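Local coordinates for PlaB phospholipase (Legionella pneumophila, PDB 6ZTI), which is a phospholipase of the alpha/beta-hydrolase family linked to virulence, whose activity is controlled by tetramerization upon NAD(H) binding, at residues 103-115 against 175-187. Residues are numbered along the deposited sequence; the frame is centred on the assembly and turned at random.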
loop_
_atom_site.group_PDB
_atom_site.type_symbol
_atom_site.label_atom_id
_atom_site.label_comp_id
_atom_site.label_asym_id
_atom_site.label_seq_id
_atom_site.Cartn_x
_atom_site.Cartn_y
_atom_site.Cartn_z
ATOM N N GLY B 103 -1.256 -8.259 32.098
ATOM C CA GLY B 103 0.089 -8.157 32.620
ATOM C C GLY B 103 0.804 -6.946 32.054
ATOM O O GLY B 103 1.143 -6.006 32.773
ATOM N N PRO B 104 1.042 -6.953 30.742
ATOM C CA PRO B 104 1.613 -5.775 30.082
ATOM C C PRO B 104 0.948 -4.467 30.460
ATOM O O PRO B 104 1.624 -3.432 30.522
ATOM C CB PRO B 104 1.409 -6.093 28.597
ATOM C CG PRO B 104 1.499 -7.562 28.517
ATOM C CD PRO B 104 0.901 -8.088 29.813
ATOM N N ILE B 105 -0.355 -4.482 30.715
ATOM C CA ILE B 105 -1.087 -3.240 30.972
ATOM C C ILE B 105 -0.732 -2.692 32.348
ATOM O O ILE B 105 -0.431 -1.501 32.505
ATOM C CB ILE B 105 -2.602 -3.479 30.825
ATOM C CG1 ILE B 105 -2.989 -3.459 29.351
ATOM C CG2 ILE B 105 -3.415 -2.431 31.582
ATOM C CD1 ILE B 105 -4.315 -4.150 29.032
ATOM N N VAL B 106 -0.740 -3.558 33.364
ATOM C CA VAL B 106 -0.344 -3.125 34.698
ATOM C C VAL B 106 1.124 -2.711 34.720
ATOM O O VAL B 106 1.498 -1.794 35.463
ATOM C CB VAL B 106 -0.646 -4.232 35.723
ATOM C CG1 VAL B 106 -0.071 -3.881 37.093
ATOM C CG2 VAL B 106 -2.155 -4.438 35.820
ATOM N N ARG B 107 1.970 -3.351 33.905
ATOM C CA ARG B 107 3.373 -2.952 33.850
ATOM C C ARG B 107 3.545 -1.585 33.196
ATOM O O ARG B 107 4.453 -0.838 33.562
ATOM C CB ARG B 107 4.198 -3.992 33.102
ATOM C CG ARG B 107 4.334 -5.345 33.835
ATOM C CD ARG B 107 5.522 -6.103 33.338
ATOM N NE ARG B 107 5.428 -6.453 31.924
ATOM C CZ ARG B 107 6.252 -6.036 30.966
ATOM N NH1 ARG B 107 7.267 -5.208 31.218
ATOM N NH2 ARG B 107 6.048 -6.457 29.726
ATOM N N LYS B 108 2.720 -1.265 32.197
ATOM C CA LYS B 108 2.723 0.071 31.614
ATOM C C LYS B 108 2.219 1.107 32.614
ATOM O O LYS B 108 2.752 2.222 32.692
ATOM C CB LYS B 108 1.860 0.067 30.352
ATOM C CG LYS B 108 1.730 1.406 29.670
ATOM C CD LYS B 108 3.037 1.932 29.115
ATOM C CE LYS B 108 2.814 3.253 28.363
ATOM N NZ LYS B 108 4.069 3.891 27.955
ATOM N N TRP B 109 1.182 0.760 33.380
ATOM C CA TRP B 109 0.703 1.648 34.432
ATOM C C TRP B 109 1.795 1.936 35.458
ATOM O O TRP B 109 2.036 3.097 35.813
ATOM C CB TRP B 109 -0.521 1.030 35.106
ATOM C CG TRP B 109 -0.887 1.722 36.383
ATOM C CD1 TRP B 109 -1.540 2.912 36.516
ATOM C CD2 TRP B 109 -0.605 1.270 37.711
ATOM N NE1 TRP B 109 -1.679 3.229 37.846
ATOM C CE2 TRP B 109 -1.115 2.238 38.602
ATOM C CE3 TRP B 109 0.032 0.148 38.233
ATOM C CZ2 TRP B 109 -1.006 2.112 39.981
ATOM C CZ3 TRP B 109 0.133 0.019 39.605
ATOM C CH2 TRP B 109 -0.383 0.992 40.463
ATOM N N MET B 110 2.467 0.885 35.948
ATOM C CA MET B 110 3.612 1.084 36.829
ATOM C C MET B 110 4.636 2.019 36.189
ATOM O O MET B 110 5.184 2.902 36.852
ATOM C CB MET B 110 4.270 -0.263 37.160
ATOM C CG MET B 110 3.432 -1.174 38.036
ATOM S SD MET B 110 4.059 -2.863 38.168
ATOM C CE MET B 110 5.633 -2.524 38.970
ATOM N N ASP B 111 4.880 1.857 34.888
ATOM C CA ASP B 111 5.906 2.657 34.228
ATOM C C ASP B 111 5.449 4.104 34.088
ATOM O O ASP B 111 6.244 5.030 34.263
ATOM C CB ASP B 111 6.239 2.037 32.864
ATOM C CG ASP B 111 7.579 2.495 32.305
ATOM O OD1 ASP B 111 8.624 2.166 32.895
ATOM O OD2 ASP B 111 7.587 3.160 31.246
ATOM N N LEU B 112 4.164 4.319 33.805
ATOM C CA LEU B 112 3.679 5.681 33.594
ATOM C C LEU B 112 3.671 6.481 34.894
ATOM O O LEU B 112 3.943 7.685 34.886
ATOM C CB LEU B 112 2.276 5.655 32.986
ATOM C CG LEU B 112 2.159 5.359 31.488
ATOM C CD1 LEU B 112 0.713 5.129 31.135
ATOM C CD2 LEU B 112 2.739 6.493 30.626
ATOM N N TYR B 113 3.361 5.834 36.020
ATOM C CA TYR B 113 3.097 6.541 37.271
ATOM C C TYR B 113 4.140 6.327 38.359
ATOM O O TYR B 113 4.187 7.131 39.290
ATOM C CB TYR B 113 1.718 6.139 37.827
ATOM C CG TYR B 113 0.583 6.609 36.953
ATOM C CD1 TYR B 113 0.080 7.899 37.075
ATOM C CD2 TYR B 113 0.030 5.776 35.988
ATOM C CE1 TYR B 113 -0.954 8.345 36.262
ATOM C CE2 TYR B 113 -0.998 6.211 35.174
ATOM C CZ TYR B 113 -1.487 7.499 35.316
ATOM O OH TYR B 113 -2.504 7.936 34.494
ATOM N N PHE B 114 4.998 5.298 38.267
ATOM C CA PHE B 114 5.860 5.002 39.410
ATOM C C PHE B 114 7.267 4.554 39.038
ATOM O O PHE B 114 7.996 4.065 39.912
ATOM C CB PHE B 114 5.198 3.943 40.288
ATOM C CG PHE B 114 3.957 4.435 40.976
ATOM C CD1 PHE B 114 4.056 5.235 42.087
ATOM C CD2 PHE B 114 2.700 4.123 40.494
ATOM C CE1 PHE B 114 2.924 5.711 42.716
ATOM C CE2 PHE B 114 1.576 4.597 41.112
ATOM C CZ PHE B 114 1.688 5.392 42.230
ATOM N N LYS B 115 7.694 4.772 37.791
ATOM C CA LYS B 115 8.922 4.159 37.300
ATOM C C LYS B 115 10.087 4.405 38.247
ATOM O O LYS B 115 10.713 3.468 38.753
ATOM C CB LYS B 115 9.260 4.693 35.911
ATOM C CG LYS B 115 10.591 4.156 35.386
ATOM C CD LYS B 115 10.816 4.492 33.912
ATOM C CE LYS B 115 12.278 4.272 33.494
ATOM N NZ LYS B 115 12.747 2.895 33.761
ATOM N N GLN B 175 9.953 -0.765 23.915
ATOM C CA GLN B 175 10.152 0.390 24.785
ATOM C C GLN B 175 9.809 0.055 26.229
ATOM O O GLN B 175 10.570 0.374 27.152
ATOM C CB GLN B 175 9.303 1.562 24.287
ATOM C CG GLN B 175 9.300 2.799 25.194
ATOM C CD GLN B 175 8.495 3.939 24.610
ATOM O OE1 GLN B 175 7.261 3.947 24.680
ATOM N NE2 GLN B 175 9.186 4.911 24.029
ATOM N N LEU B 176 8.656 -0.576 26.457
ATOM C CA LEU B 176 8.286 -0.901 27.829
ATOM C C LEU B 176 9.278 -1.882 28.446
ATOM O O LEU B 176 9.736 -1.692 29.578
ATOM C CB LEU B 176 6.865 -1.460 27.870
ATOM C CG LEU B 176 6.336 -1.798 29.265
ATOM C CD1 LEU B 176 6.277 -0.565 30.171
ATOM C CD2 LEU B 176 4.967 -2.456 29.173
ATOM N N ASN B 177 9.662 -2.915 27.701
ATOM C CA ASN B 177 10.514 -3.936 28.282
ATOM C C ASN B 177 11.947 -3.457 28.434
ATOM O O ASN B 177 12.652 -3.908 29.345
ATOM C CB ASN B 177 10.429 -5.186 27.429
ATOM C CG ASN B 177 9.087 -5.841 27.541
ATOM O OD1 ASN B 177 8.297 -5.525 28.445
ATOM N ND2 ASN B 177 8.800 -6.742 26.631
ATOM N N GLU B 178 12.394 -2.533 27.582
ATOM C CA GLU B 178 13.700 -1.937 27.813
ATOM C C GLU B 178 13.672 -1.074 29.064
ATOM O O GLU B 178 14.611 -1.099 29.867
ATOM C CB GLU B 178 14.134 -1.133 26.596
ATOM C CG GLU B 178 15.435 -0.395 26.822
ATOM C CD GLU B 178 16.035 0.179 25.552
ATOM O OE1 GLU B 178 15.275 0.459 24.599
ATOM O OE2 GLU B 178 17.273 0.345 25.513
ATOM N N SER B 179 12.594 -0.314 29.259
ATOM C CA SER B 179 12.424 0.391 30.525
ATOM C C SER B 179 12.531 -0.573 31.701
ATOM O O SER B 179 13.196 -0.276 32.701
ATOM C CB SER B 179 11.074 1.110 30.552
ATOM O OG SER B 179 10.971 1.972 31.676
ATOM N N TRP B 180 11.900 -1.746 31.592
ATOM C CA TRP B 180 11.812 -2.640 32.740
ATOM C C TRP B 180 13.145 -3.277 33.077
ATOM O O TRP B 180 13.273 -3.857 34.162
ATOM C CB TRP B 180 10.735 -3.704 32.504
ATOM C CG TRP B 180 9.435 -3.302 33.130
ATOM C CD1 TRP B 180 8.581 -2.335 32.687
ATOM C CD2 TRP B 180 8.853 -3.829 34.335
ATOM N NE1 TRP B 180 7.505 -2.235 33.529
ATOM C CE2 TRP B 180 7.652 -3.132 34.555
ATOM C CE3 TRP B 180 9.236 -4.817 35.247
ATOM C CZ2 TRP B 180 6.822 -3.398 35.643
ATOM C CZ3 TRP B 180 8.405 -5.085 36.333
ATOM C CH2 TRP B 180 7.218 -4.379 36.521
ATOM N N LEU B 181 14.146 -3.162 32.197
ATOM C CA LEU B 181 15.490 -3.598 32.553
ATOM C C LEU B 181 15.993 -2.917 33.822
ATOM O O LEU B 181 16.774 -3.511 34.574
ATOM C CB LEU B 181 16.455 -3.335 31.394
ATOM C CG LEU B 181 16.212 -4.258 30.203
ATOM C CD1 LEU B 181 16.833 -3.711 28.955
ATOM C CD2 LEU B 181 16.761 -5.662 30.486
ATOM N N ASP B 182 15.559 -1.687 34.085
ATOM C CA ASP B 182 16.044 -0.915 35.225
ATOM C C ASP B 182 15.239 -1.136 36.504
ATOM O O ASP B 182 15.587 -0.566 37.543
ATOM C CB ASP B 182 16.034 0.580 34.881
ATOM C CG ASP B 182 16.838 0.893 33.640
ATOM O OD1 ASP B 182 17.982 0.399 33.536
ATOM O OD2 ASP B 182 16.321 1.619 32.763
ATOM N N TYR B 183 14.177 -1.931 36.464
ATOM C CA TYR B 183 13.334 -2.117 37.638
ATOM C C TYR B 183 13.983 -3.071 38.640
ATOM O O TYR B 183 14.661 -4.036 38.266
ATOM C CB TYR B 183 11.979 -2.691 37.236
ATOM C CG TYR B 183 10.968 -1.708 36.669
ATOM C CD1 TYR B 183 11.290 -0.854 35.624
ATOM C CD2 TYR B 183 9.668 -1.664 37.177
ATOM C CE1 TYR B 183 10.340 0.025 35.097
ATOM C CE2 TYR B 183 8.724 -0.803 36.659
ATOM C CZ TYR B 183 9.065 0.035 35.629
ATOM O OH TYR B 183 8.113 0.876 35.146
ATOM N N ASP B 184 13.750 -2.804 39.930
ATOM C CA ASP B 184 14.017 -3.769 41.006
ATOM C C ASP B 184 12.779 -3.769 41.892
ATOM O O ASP B 184 12.718 -3.071 42.908
ATOM C CB ASP B 184 15.270 -3.458 41.799
ATOM C CG ASP B 184 15.782 -4.679 42.575
ATOM O OD1 ASP B 184 14.987 -5.608 42.833
ATOM O OD2 ASP B 184 16.978 -4.728 42.928
ATOM N N CYS B 185 11.785 -4.559 41.488
ATOM C CA CYS B 185 10.545 -4.643 42.250
ATOM C C CYS B 185 10.810 -5.159 43.657
ATOM O O CYS B 185 10.391 -4.549 44.646
ATOM C CB CYS B 185 9.549 -5.552 41.524
ATOM S SG CYS B 185 9.006 -4.974 39.898
ATOM N N THR B 186 11.524 -6.280 43.763
ATOM C CA THR B 186 11.742 -6.891 45.064
ATOM C C THR B 186 12.365 -5.906 46.046
ATOM O O THR B 186 11.943 -5.825 47.201
ATOM C CB THR B 186 12.609 -8.130 44.904
ATOM O OG1 THR B 186 12.021 -8.966 43.908
ATOM C CG2 THR B 186 12.681 -8.890 46.201
ATOM N N ALA B 187 13.352 -5.132 45.599
ATOM C CA ALA B 187 14.013 -4.199 46.494
ATOM C C ALA B 187 13.071 -3.115 46.980
ATOM O O ALA B 187 13.309 -2.536 48.047
ATOM C CB ALA B 187 15.206 -3.571 45.789
HETATM O O HOH W 1 5.998 2.105 26.892
#
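R107 grips N177 end-on: NH2 donates to OD1 at 2.8 Å, in the amide plane on a lone pair, and NH1 reaches the same oxygen at 3.0 Å. With guanidinium and amide nearly coplanar, the pair of hydrogen bonds to one oxygen limits the rotation of the arginine head. R107 CB, CG and CD run over one face of the W180 indole, CD 3.8 Å from the centroid of the six-membered ring; the bend at chi3 (-63°) then turns the guanidinium back over the five-membered ring, where CZ makes a cation-pi contact with the guanidinium plane nearly perpendicular to the indole (81°). M110 SD lies at the indole edge, a Met-aromatic contact, and its CE packs 3.5 Å from W180 CH2, while Y183 covers the opposite face.

Further along, D111 OD1 accepts hydrogen bonds from two hydroxyls, Y183 OH at 2.6 Å on its anti lone pair and S179 OG at 2.7 Å on the syn side. S179 OG in turn accepts from K115 NZ at 2.9 Å, a chain that probably stabilises the carboxylate's negative charge. L176 packs as a knob among P104, R107, K108 and D111, with CD1 3.7 Å from D111 CB.

In the second shell, N133 holds both R107 NE and N177 ND2. The axes of segments 103-114 and 175-180 cross at 63°; the contact joins helix 102-114, which follows strand 93-99 of the parallel sheet as in alpha/beta hydrolases, to helix 171-180.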